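Local coordinates for protein EDTA monooxygenase (EDTA-degrading bacterium BNC1, PDB 5DQP) that probably oxidises EDTA as a flavin-dependent monooxygenase of the luciferase-like family, working together with a partner flavin reductase, at residues Asp51-Pro59 and Glu70-Ala79; Val9-Val17 and Arg31-Ala42. All blocks are in the same frame, centred on the assembly; numbering follows the deposited sequence.

Contact 1: residues Asp51-Pro59 and Glu70-Ala79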
loop_
_atom_site.group_PDB
_atom_site.type_symbol
_atom_site.label_atom_id
_atom_site.label_comp_id
_atom_site.label_asym_id
_atom_site.label_seq_id
_atom_site.Cartn_x
_atom_site.Cartn_y
_atom_site.Cartn_z
ATOM N N ASP A 51 17.736 -11.574 0.112
ATOM C CA ASP A 51 17.753 -10.340 -0.663
ATOM C C ASP A 51 16.418 -9.605 -0.590
ATOM O O ASP A 51 16.400 -8.374 -0.494
ATOM C CB ASP A 51 18.143 -10.626 -2.107
ATOM C CG ASP A 51 19.558 -11.134 -2.211
ATOM O OD1 ASP A 51 20.485 -10.341 -1.922
ATOM O OD2 ASP A 51 19.740 -12.324 -2.542
ATOM N N ALA A 52 15.297 -10.326 -0.622
ATOM C CA ALA A 52 13.996 -9.662 -0.536
ATOM C C ALA A 52 12.940 -10.656 -0.069
ATOM O O ALA A 52 13.077 -11.864 -0.283
ATOM C CB ALA A 52 13.581 -9.063 -1.891
ATOM N N PHE A 53 11.887 -10.140 0.576
ATOM C CA PHE A 53 10.699 -10.955 0.738
ATOM C C PHE A 53 9.815 -10.769 -0.494
ATOM O O PHE A 53 10.005 -9.860 -1.306
ATOM C CB PHE A 53 9.938 -10.628 2.043
ATOM C CG PHE A 53 9.431 -9.188 2.138
ATOM C CD1 PHE A 53 8.230 -8.823 1.562
ATOM C CD2 PHE A 53 10.161 -8.220 2.819
ATOM C CE1 PHE A 53 7.774 -7.515 1.627
ATOM C CE2 PHE A 53 9.713 -6.915 2.912
ATOM C CZ PHE A 53 8.516 -6.554 2.312
ATOM N N PHE A 54 8.853 -11.665 -0.644
ATOM C CA PHE A 54 7.914 -11.600 -1.744
ATOM C C PHE A 54 6.498 -11.816 -1.228
ATOM O O PHE A 54 6.252 -12.698 -0.397
ATOM C CB PHE A 54 8.267 -12.660 -2.802
ATOM C CG PHE A 54 7.186 -12.890 -3.824
ATOM C CD1 PHE A 54 6.830 -11.885 -4.701
ATOM C CD2 PHE A 54 6.559 -14.120 -3.927
ATOM C CE1 PHE A 54 5.861 -12.083 -5.652
ATOM C CE2 PHE A 54 5.575 -14.344 -4.904
ATOM C CZ PHE A 54 5.230 -13.325 -5.758
ATOM N N LEU A 55 5.573 -11.023 -1.746
ATOM C CA LEU A 55 4.157 -11.137 -1.440
ATOM C C LEU A 55 3.403 -11.403 -2.733
ATOM O O LEU A 55 3.402 -10.567 -3.640
ATOM C CB LEU A 55 3.643 -9.865 -0.758
ATOM C CG LEU A 55 4.183 -9.623 0.652
ATOM C CD1 LEU A 55 3.775 -8.223 1.148
ATOM C CD2 LEU A 55 3.690 -10.688 1.608
ATOM N N ALA A 56 2.800 -12.578 -2.829
ATOM C CA ALA A 56 1.839 -12.856 -3.885
ATOM C C ALA A 56 0.537 -12.130 -3.558
ATOM O O ALA A 56 0.307 -11.717 -2.420
ATOM C CB ALA A 56 1.597 -14.357 -4.011
ATOM N N ASP A 57 -0.310 -11.947 -4.568
ATOM C CA ASP A 57 -1.592 -11.314 -4.300
ATOM C C ASP A 57 -2.608 -11.631 -5.392
ATOM O O ASP A 57 -2.266 -11.748 -6.567
ATOM C CB ASP A 57 -1.464 -9.794 -4.173
ATOM C CG ASP A 57 -2.784 -9.138 -3.798
ATOM O OD1 ASP A 57 -3.391 -9.613 -2.812
ATOM O OD2 ASP A 57 -3.222 -8.179 -4.490
ATOM N N GLN A 58 -3.868 -11.759 -4.976
ATOM C CA GLN A 58 -5.020 -11.702 -5.861
ATOM C C GLN A 58 -6.068 -10.937 -5.070
ATOM O O GLN A 58 -6.257 -11.220 -3.878
ATOM C CB GLN A 58 -5.556 -13.076 -6.255
ATOM C CG GLN A 58 -4.727 -13.740 -7.331
ATOM C CD GLN A 58 -5.289 -15.077 -7.707
ATOM O OE1 GLN A 58 -6.370 -15.451 -7.254
ATOM N NE2 GLN A 58 -4.559 -15.818 -8.534
ATOM N N PRO A 59 -6.730 -9.962 -5.672
ATOM C CA PRO A 59 -7.842 -9.274 -4.970
ATOM C C PRO A 59 -9.144 -10.072 -5.046
ATOM O O PRO A 59 -10.075 -9.742 -5.780
ATOM C CB PRO A 59 -7.921 -7.926 -5.702
ATOM C CG PRO A 59 -6.826 -7.963 -6.805
ATOM C CD PRO A 59 -6.421 -9.378 -6.986
ATOM N N GLU A 70 -4.700 -16.830 1.547
ATOM C CA GLU A 70 -3.325 -16.540 1.151
ATOM C C GLU A 70 -3.028 -15.045 1.136
ATOM O O GLU A 70 -1.882 -14.639 1.362
ATOM C CB GLU A 70 -3.031 -17.126 -0.240
ATOM C CG GLU A 70 -1.534 -17.129 -0.547
ATOM C CD GLU A 70 -1.187 -17.737 -1.904
ATOM O OE1 GLU A 70 -0.084 -17.447 -2.447
ATOM O OE2 GLU A 70 -2.019 -18.505 -2.430
ATOM N N TYR A 71 -4.048 -14.220 0.898
ATOM C CA TYR A 71 -3.889 -12.789 0.675
ATOM C C TYR A 71 -4.676 -11.985 1.707
ATOM O O TYR A 71 -5.623 -11.268 1.359
ATOM C CB TYR A 71 -4.337 -12.441 -0.744
ATOM C CG TYR A 71 -4.011 -13.509 -1.794
ATOM C CD1 TYR A 71 -2.695 -13.794 -2.139
ATOM C CD2 TYR A 71 -5.021 -14.198 -2.457
ATOM C CE1 TYR A 71 -2.387 -14.743 -3.106
ATOM C CE2 TYR A 71 -4.720 -15.166 -3.431
ATOM C CZ TYR A 71 -3.408 -15.411 -3.753
ATOM O OH TYR A 71 -3.097 -16.336 -4.704
ATOM N N PRO A 72 -4.301 -12.052 2.989
ATOM C CA PRO A 72 -5.087 -11.319 3.995
ATOM C C PRO A 72 -4.968 -9.787 3.896
ATOM O O PRO A 72 -5.821 -9.095 4.468
ATOM C CB PRO A 72 -4.553 -11.866 5.338
ATOM C CG PRO A 72 -3.200 -12.395 5.015
ATOM C CD PRO A 72 -3.267 -12.903 3.603
ATOM N N PHE A 73 -3.979 -9.240 3.179
ATOM C CA PHE A 73 -3.760 -7.797 3.098
ATOM C C PHE A 73 -3.319 -7.385 1.701
ATOM O O PHE A 73 -2.654 -8.146 0.988
ATOM C CB PHE A 73 -2.659 -7.301 4.028
ATOM C CG PHE A 73 -2.958 -7.435 5.459
ATOM C CD1 PHE A 73 -3.879 -6.593 6.075
ATOM C CD2 PHE A 73 -2.284 -8.376 6.222
ATOM C CE1 PHE A 73 -4.144 -6.707 7.427
ATOM C CE2 PHE A 73 -2.541 -8.497 7.562
ATOM C CZ PHE A 73 -3.481 -7.655 8.173
ATOM N N ASP A 74 -3.641 -6.145 1.338
ATOM C CA ASP A 74 -3.037 -5.541 0.159
ATOM C C ASP A 74 -1.519 -5.570 0.293
ATOM O O ASP A 74 -0.987 -5.184 1.343
ATOM C CB ASP A 74 -3.495 -4.100 -0.044
ATOM C CG ASP A 74 -2.921 -3.497 -1.325
ATOM O OD1 ASP A 74 -1.765 -3.016 -1.281
ATOM O OD2 ASP A 74 -3.602 -3.538 -2.379
ATOM N N PRO A 75 -0.798 -6.007 -0.726
ATOM C CA PRO A 75 0.647 -6.231 -0.569
ATOM C C PRO A 75 1.457 -4.947 -0.564
ATOM O O PRO A 75 2.491 -4.890 0.102
ATOM C CB PRO A 75 0.996 -7.119 -1.774
ATOM C CG PRO A 75 -0.079 -6.864 -2.761
ATOM C CD PRO A 75 -1.324 -6.635 -1.952
ATOM N N ILE A 76 1.017 -3.921 -1.294
ATOM C CA ILE A 76 1.715 -2.632 -1.268
ATOM C C ILE A 76 1.662 -2.040 0.139
ATOM O O ILE A 76 2.682 -1.601 0.682
ATOM C CB ILE A 76 1.121 -1.672 -2.323
ATOM C CG1 ILE A 76 1.148 -2.311 -3.725
ATOM C CG2 ILE A 76 1.903 -0.375 -2.387
ATOM C CD1 ILE A 76 0.520 -1.438 -4.855
ATOM N N VAL A 77 0.474 -2.061 0.766
ATOM C CA VAL A 77 0.305 -1.579 2.147
ATOM C C VAL A 77 1.163 -2.388 3.121
ATOM O O VAL A 77 1.916 -1.826 3.931
ATOM C CB VAL A 77 -1.188 -1.632 2.529
ATOM C CG1 VAL A 77 -1.418 -1.509 4.031
ATOM C CG2 VAL A 77 -1.965 -0.585 1.747
ATOM N N LEU A 78 1.067 -3.724 3.054
ATOM C CA LEU A 78 1.889 -4.570 3.923
ATOM C C LEU A 78 3.382 -4.291 3.720
ATOM O O LEU A 78 4.128 -4.130 4.691
ATOM C CB LEU A 78 1.553 -6.058 3.685
ATOM C CG LEU A 78 2.088 -7.129 4.630
ATOM C CD1 LEU A 78 1.938 -6.710 6.091
ATOM C CD2 LEU A 78 1.419 -8.503 4.361
ATOM N N ALA A 79 3.847 -4.224 2.468
ATOM C CA ALA A 79 5.273 -3.981 2.258
ATOM C C ALA A 79 5.711 -2.607 2.789
ATOM O O ALA A 79 6.853 -2.446 3.245
ATOM C CB ALA A 79 5.606 -4.114 0.777
#

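Contact 2: residues Val9-Val17 and Arg31-Ala42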
loop_
_atom_site.group_PDB
_atom_site.type_symbol
_atom_site.label_atom_id
_atom_site.label_comp_id
_atom_site.label_asym_id
_atom_site.label_seq_id
_atom_site.Cartn_x
_atom_site.Cartn_y
_atom_site.Cartn_z
ATOM N N VAL A 9 15.092 -15.213 -2.344
ATOM C CA VAL A 9 13.888 -14.452 -2.031
ATOM C C VAL A 9 12.947 -15.353 -1.246
ATOM O O VAL A 9 12.829 -16.543 -1.553
ATOM C CB VAL A 9 13.206 -13.944 -3.322
ATOM C CG1 VAL A 9 11.849 -13.253 -2.978
ATOM C CG2 VAL A 9 14.145 -13.024 -4.097
ATOM N N SER A 10 12.262 -14.796 -0.246
ATOM C CA SER A 10 11.410 -15.593 0.638
ATOM C C SER A 10 9.955 -15.156 0.517
ATOM O O SER A 10 9.633 -13.996 0.789
ATOM C CB SER A 10 11.850 -15.473 2.101
ATOM O OG SER A 10 11.900 -14.103 2.529
ATOM N N TRP A 11 9.086 -16.080 0.105
ATOM C CA TRP A 11 7.657 -15.821 0.196
ATOM C C TRP A 11 7.318 -15.436 1.623
ATOM O O TRP A 11 7.845 -16.006 2.583
ATOM C CB TRP A 11 6.820 -17.041 -0.171
ATOM C CG TRP A 11 6.810 -17.474 -1.564
ATOM C CD1 TRP A 11 7.864 -17.952 -2.287
ATOM C CD2 TRP A 11 5.657 -17.576 -2.411
ATOM N NE1 TRP A 11 7.446 -18.316 -3.546
ATOM C CE2 TRP A 11 6.095 -18.096 -3.648
ATOM C CE3 TRP A 11 4.297 -17.269 -2.245
ATOM C CZ2 TRP A 11 5.223 -18.310 -4.722
ATOM C CZ3 TRP A 11 3.433 -17.485 -3.309
ATOM C CH2 TRP A 11 3.898 -17.998 -4.533
ATOM N N LEU A 12 6.398 -14.503 1.764
ATOM C CA LEU A 12 6.010 -14.051 3.093
ATOM C C LEU A 12 4.510 -14.074 3.368
ATOM O O LEU A 12 4.097 -13.679 4.463
ATOM C CB LEU A 12 6.553 -12.633 3.353
ATOM C CG LEU A 12 7.304 -12.556 4.695
ATOM C CD1 LEU A 12 8.528 -13.496 4.741
ATOM C CD2 LEU A 12 7.716 -11.130 5.020
ATOM N N ASN A 13 3.694 -14.568 2.447
ATOM C CA ASN A 13 2.241 -14.484 2.615
ATOM C C ASN A 13 1.722 -15.266 3.818
ATOM O O ASN A 13 2.060 -16.440 4.022
ATOM C CB ASN A 13 1.543 -15.005 1.364
ATOM C CG ASN A 13 1.763 -14.115 0.175
ATOM O OD1 ASN A 13 2.817 -14.128 -0.411
ATOM N ND2 ASN A 13 0.760 -13.345 -0.183
ATOM N N SER A 14 0.847 -14.621 4.580
ATOM C CA SER A 14 -0.103 -15.304 5.480
ATOM C C SER A 14 0.658 -16.229 6.427
ATOM O O SER A 14 1.624 -15.788 7.070
ATOM C CB SER A 14 -1.169 -15.983 4.620
ATOM O OG SER A 14 -2.122 -16.636 5.445
ATOM N N SER A 15 0.258 -17.498 6.571
ATOM C CA SER A 15 0.791 -18.382 7.602
ATOM C C SER A 15 1.769 -19.405 7.054
ATOM O O SER A 15 2.281 -20.226 7.817
ATOM C CB SER A 15 -0.358 -19.105 8.318
ATOM O OG SER A 15 -1.187 -19.773 7.384
ATOM N N GLY A 16 2.059 -19.360 5.764
ATOM C CA GLY A 16 2.796 -20.414 5.096
ATOM C C GLY A 16 2.048 -20.895 3.869
ATOM O O GLY A 16 0.866 -20.619 3.682
ATOM N N VAL A 17 2.779 -21.652 3.031
ATOM C CA VAL A 17 2.208 -22.147 1.782
ATOM C C VAL A 17 1.263 -23.329 2.015
ATOM O O VAL A 17 0.302 -23.504 1.262
ATOM C CB VAL A 17 3.301 -22.513 0.757
ATOM C CG1 VAL A 17 4.257 -23.498 1.328
ATOM C CG2 VAL A 17 2.664 -23.117 -0.491
ATOM N N ARG A 31 -3.186 -14.737 13.715
ATOM C CA ARG A 31 -1.893 -14.076 13.557
ATOM C C ARG A 31 -1.636 -13.624 12.129
ATOM O O ARG A 31 -0.758 -12.783 11.923
ATOM C CB ARG A 31 -0.755 -14.998 14.000
ATOM C CG ARG A 31 -0.655 -16.236 13.149
ATOM C CD ARG A 31 0.397 -17.166 13.685
ATOM N NE ARG A 31 0.851 -18.088 12.658
ATOM C CZ ARG A 31 0.299 -19.270 12.433
ATOM N NH1 ARG A 31 -0.746 -19.669 13.173
ATOM N NH2 ARG A 31 0.801 -20.050 11.479
ATOM N N ILE A 32 -2.356 -14.155 11.133
ATOM C CA ILE A 32 -2.138 -13.662 9.775
ATOM C C ILE A 32 -2.684 -12.256 9.579
ATOM O O ILE A 32 -2.450 -11.643 8.527
ATOM C CB ILE A 32 -2.732 -14.602 8.699
ATOM C CG1 ILE A 32 -4.256 -14.630 8.763
ATOM C CG2 ILE A 32 -2.162 -16.014 8.868
ATOM C CD1 ILE A 32 -4.879 -15.470 7.643
ATOM N N PHE A 33 -3.407 -11.727 10.560
ATOM C CA PHE A 33 -3.898 -10.360 10.508
ATOM C C PHE A 33 -3.107 -9.416 11.402
ATOM O O PHE A 33 -3.546 -8.287 11.642
ATOM C CB PHE A 33 -5.381 -10.340 10.876
ATOM C CG PHE A 33 -6.225 -11.260 10.019
ATOM C CD1 PHE A 33 -6.380 -11.008 8.659
ATOM C CD2 PHE A 33 -6.838 -12.381 10.573
ATOM C CE1 PHE A 33 -7.143 -11.842 7.868
ATOM C CE2 PHE A 33 -7.601 -13.229 9.788
ATOM C CZ PHE A 33 -7.755 -12.954 8.431
ATOM N N ASP A 34 -1.945 -9.844 11.882
ATOM C CA ASP A 34 -1.135 -9.081 12.818
ATOM C C ASP A 34 0.168 -8.679 12.135
ATOM O O ASP A 34 0.915 -9.541 11.662
ATOM C CB ASP A 34 -0.864 -9.910 14.073
ATOM C CG ASP A 34 0.055 -9.192 15.069
ATOM O OD1 ASP A 34 0.316 -7.977 14.912
ATOM O OD2 ASP A 34 0.511 -9.843 16.032
ATOM N N LEU A 35 0.445 -7.378 12.095
ATOM C CA LEU A 35 1.675 -6.902 11.477
ATOM C C LEU A 35 2.902 -7.610 12.055
ATOM O O LEU A 35 3.848 -7.939 11.320
ATOM C CB LEU A 35 1.793 -5.384 11.651
ATOM C CG LEU A 35 3.094 -4.740 11.164
ATOM C CD1 LEU A 35 3.303 -4.997 9.631
ATOM C CD2 LEU A 35 3.089 -3.233 11.534
ATOM N N GLU A 36 2.907 -7.858 13.366
ATOM C CA GLU A 36 4.070 -8.481 13.992
ATOM C C GLU A 36 4.333 -9.874 13.441
ATOM O O GLU A 36 5.487 -10.317 13.410
ATOM C CB GLU A 36 3.898 -8.526 15.508
ATOM C CG GLU A 36 3.854 -7.135 16.160
ATOM C CD GLU A 36 5.062 -6.260 15.806
ATOM O OE1 GLU A 36 6.201 -6.795 15.777
ATOM O OE2 GLU A 36 4.866 -5.042 15.559
ATOM N N ASN A 37 3.293 -10.578 12.992
ATOM C CA ASN A 37 3.514 -11.843 12.303
ATOM C C ASN A 37 4.439 -11.657 11.104
ATOM O O ASN A 37 5.276 -12.515 10.819
ATOM C CB ASN A 37 2.173 -12.436 11.861
ATOM C CG ASN A 37 2.319 -13.769 11.142
ATOM O OD1 ASN A 37 2.636 -14.781 11.761
ATOM N ND2 ASN A 37 2.045 -13.780 9.827
ATOM N N TYR A 38 4.286 -10.560 10.370
ATOM C CA TYR A 38 5.135 -10.346 9.202
ATOM C C TYR A 38 6.466 -9.722 9.581
ATOM O O TYR A 38 7.488 -10.039 8.966
ATOM C CB TYR A 38 4.389 -9.492 8.170
ATOM C CG TYR A 38 3.091 -10.173 7.812
ATOM C CD1 TYR A 38 3.055 -11.156 6.819
ATOM C CD2 TYR A 38 1.924 -9.884 8.503
ATOM C CE1 TYR A 38 1.889 -11.828 6.516
ATOM C CE2 TYR A 38 0.735 -10.538 8.207
ATOM C CZ TYR A 38 0.731 -11.527 7.217
ATOM O OH TYR A 38 -0.433 -12.197 6.916
ATOM N N ILE A 39 6.485 -8.860 10.600
ATOM C CA ILE A 39 7.759 -8.331 11.077
ATOM C C ILE A 39 8.663 -9.480 11.492
ATOM O O ILE A 39 9.847 -9.523 11.134
ATOM C CB ILE A 39 7.554 -7.341 12.243
ATOM C CG1 ILE A 39 6.634 -6.183 11.847
ATOM C CG2 ILE A 39 8.910 -6.802 12.734
ATOM C CD1 ILE A 39 7.101 -5.413 10.645
ATOM N N ARG A 40 8.118 -10.415 12.281
ATOM C CA ARG A 40 8.907 -11.551 12.733
ATOM C C ARG A 40 9.545 -12.273 11.550
ATOM O O ARG A 40 10.748 -12.565 11.559
ATOM C CB ARG A 40 8.036 -12.494 13.563
ATOM C CG ARG A 40 8.774 -13.708 14.170
ATOM C CD ARG A 40 7.996 -14.245 15.410
ATOM N NE ARG A 40 8.328 -15.627 15.774
ATOM C CZ ARG A 40 7.695 -16.338 16.712
ATOM N NH1 ARG A 40 6.684 -15.805 17.401
ATOM N NH2 ARG A 40 8.065 -17.599 16.958
ATOM N N SER A 41 8.763 -12.534 10.501
ATOM C CA SER A 41 9.317 -13.255 9.361
ATOM C C SER A 41 10.308 -12.404 8.592
ATOM O O SER A 41 11.310 -12.922 8.082
ATOM C CB SER A 41 8.203 -13.716 8.428
ATOM O OG SER A 41 7.595 -14.853 8.974
ATOM N N ALA A 42 10.037 -11.096 8.462
ATOM C CA ALA A 42 10.961 -10.278 7.685
ATOM C C ALA A 42 12.279 -10.096 8.430
ATOM O O ALA A 42 13.338 -10.039 7.799
ATOM C CB ALA A 42 10.331 -8.921 7.335
HETATM O O HOH W 1 0.075 -11.810 3.799
#

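Contact 1: residues Asp51-Pro59 and Glu70-Ala79
CG of Asp57 stands anti to the backbone N (chi1 -176°), laying the carboxylate across the ring of Pro75, while a chi1 of -36° swings the Tyr71 ring against the backbone of Asp57 and Gln58. Both segments belong to a beta-alpha-beta unit of the TIM barrel found in luciferase-like monooxygenases, strand 52-55 running roughly antiparallel to the start of helix 75-85. No hydrogen bond joins them. Gln58 N lies over the centre of the Tyr71 ring, 3.5 Å above its plane, and Glu70 CB occupies the opposite face. Gln58 CB rests on Tyr71 CE2 at 3.6 Å, and the side-chain amide of Gln58, whose OE1 is bonded to Gln60 NE2, is inclined 31° to the ring. With an alanine here instead of Tyr71, the Asp57-Gln58 peptide would probably lose the aromatic face it lies on, and a gap would open between Gln58 and Glu70. Asp57 CG meets Pro75 CD at 3.4 Å; its OD2 forms a salt bridge with Arg107 of the second subunit, and the residue is predicted to bind FMN. Asp74 caps the helix, OD1 accepting from Val77 N (3.2 Å) with its anti lone pair. Leu55 CB packs on Pro75 CB at 3.9 Å, and Leu55 CD1 meets Leu78 CD2 at 4.0 Å, the two leucines crossing at about a right angle. Last comes Phe53, whose ring edge offers CZ to Ala79 CB at 4.1 Å.

Contact 2: residues Val9-Val17 and Arg31-Ala42
Leu12, the first residue beyond strand 7-11, sets its CD1 3.7 Å from Ser41 CB and rests CD2 against Ala42 CB, both on one helix; the side chain also touches Phe53 and Leu55 of the neighbouring strand 52-55. Its carbonyl O lies at the edge of the Tyr38 ring, in the ring plane, 3.5 Å from CE1. Asn13, whose ND2 is hydrogen-bonded to Ala56 O, opens a type II' turn that ends at Gly16. A water accepts from Ser14 N at 3.0 Å and donates weakly to Tyr38 OH, which itself gives a short 2.6 Å hydrogen bond to Ile32 O. Ser14 O takes a weak bond from Asn37 ND2 at 3.4 Å; a chi1 of -179° also places this amide nitrogen over the centre of the Tyr38 ring. Ser14 OG touches Ile32 CG2 at 3.5 Å and is hydrogen-bonded to Pro69 O. Ser15 CB meets both Ile32 CG2, at 3.6 Å, and Arg31 NH2, at 3.5 Å, while Ser15 OG is hydrogen-bonded to Ser21 OG. The guanidinium of Arg31 is held by the carbonyls of Ser21, Trp22 and Asn28. Gly16 completes the turn with backbone angles that would jam a side chain against the preceding carbonyl. This is the first beta-alpha unit of a TIM barrel, the loop after the strand folding back against the helix that follows.

In the fold
From the N terminus, strand 7-11 leads into contact 2, which closes the irregular loop of residues 18-30 and brings helix 35-47 against the end of that strand. The chain then passes directly to strand 52-55, where contact 1 closes the next loop, residues 60-69, just before helix 75-85 and over its first turn. The two contacts are therefore in series, neither nested nor crossed. Their strands are parallel neighbours in the barrel sheet, and Leu12 N probably bonds to Phe54 O. Beyond the strand ends, Asn13 ND2 reaches Ala56 O at 2.8 Å, linking the two loops, and the Phe73 ring packs on the carbonyl O of Ile32. Both contacts also touch the second subunit.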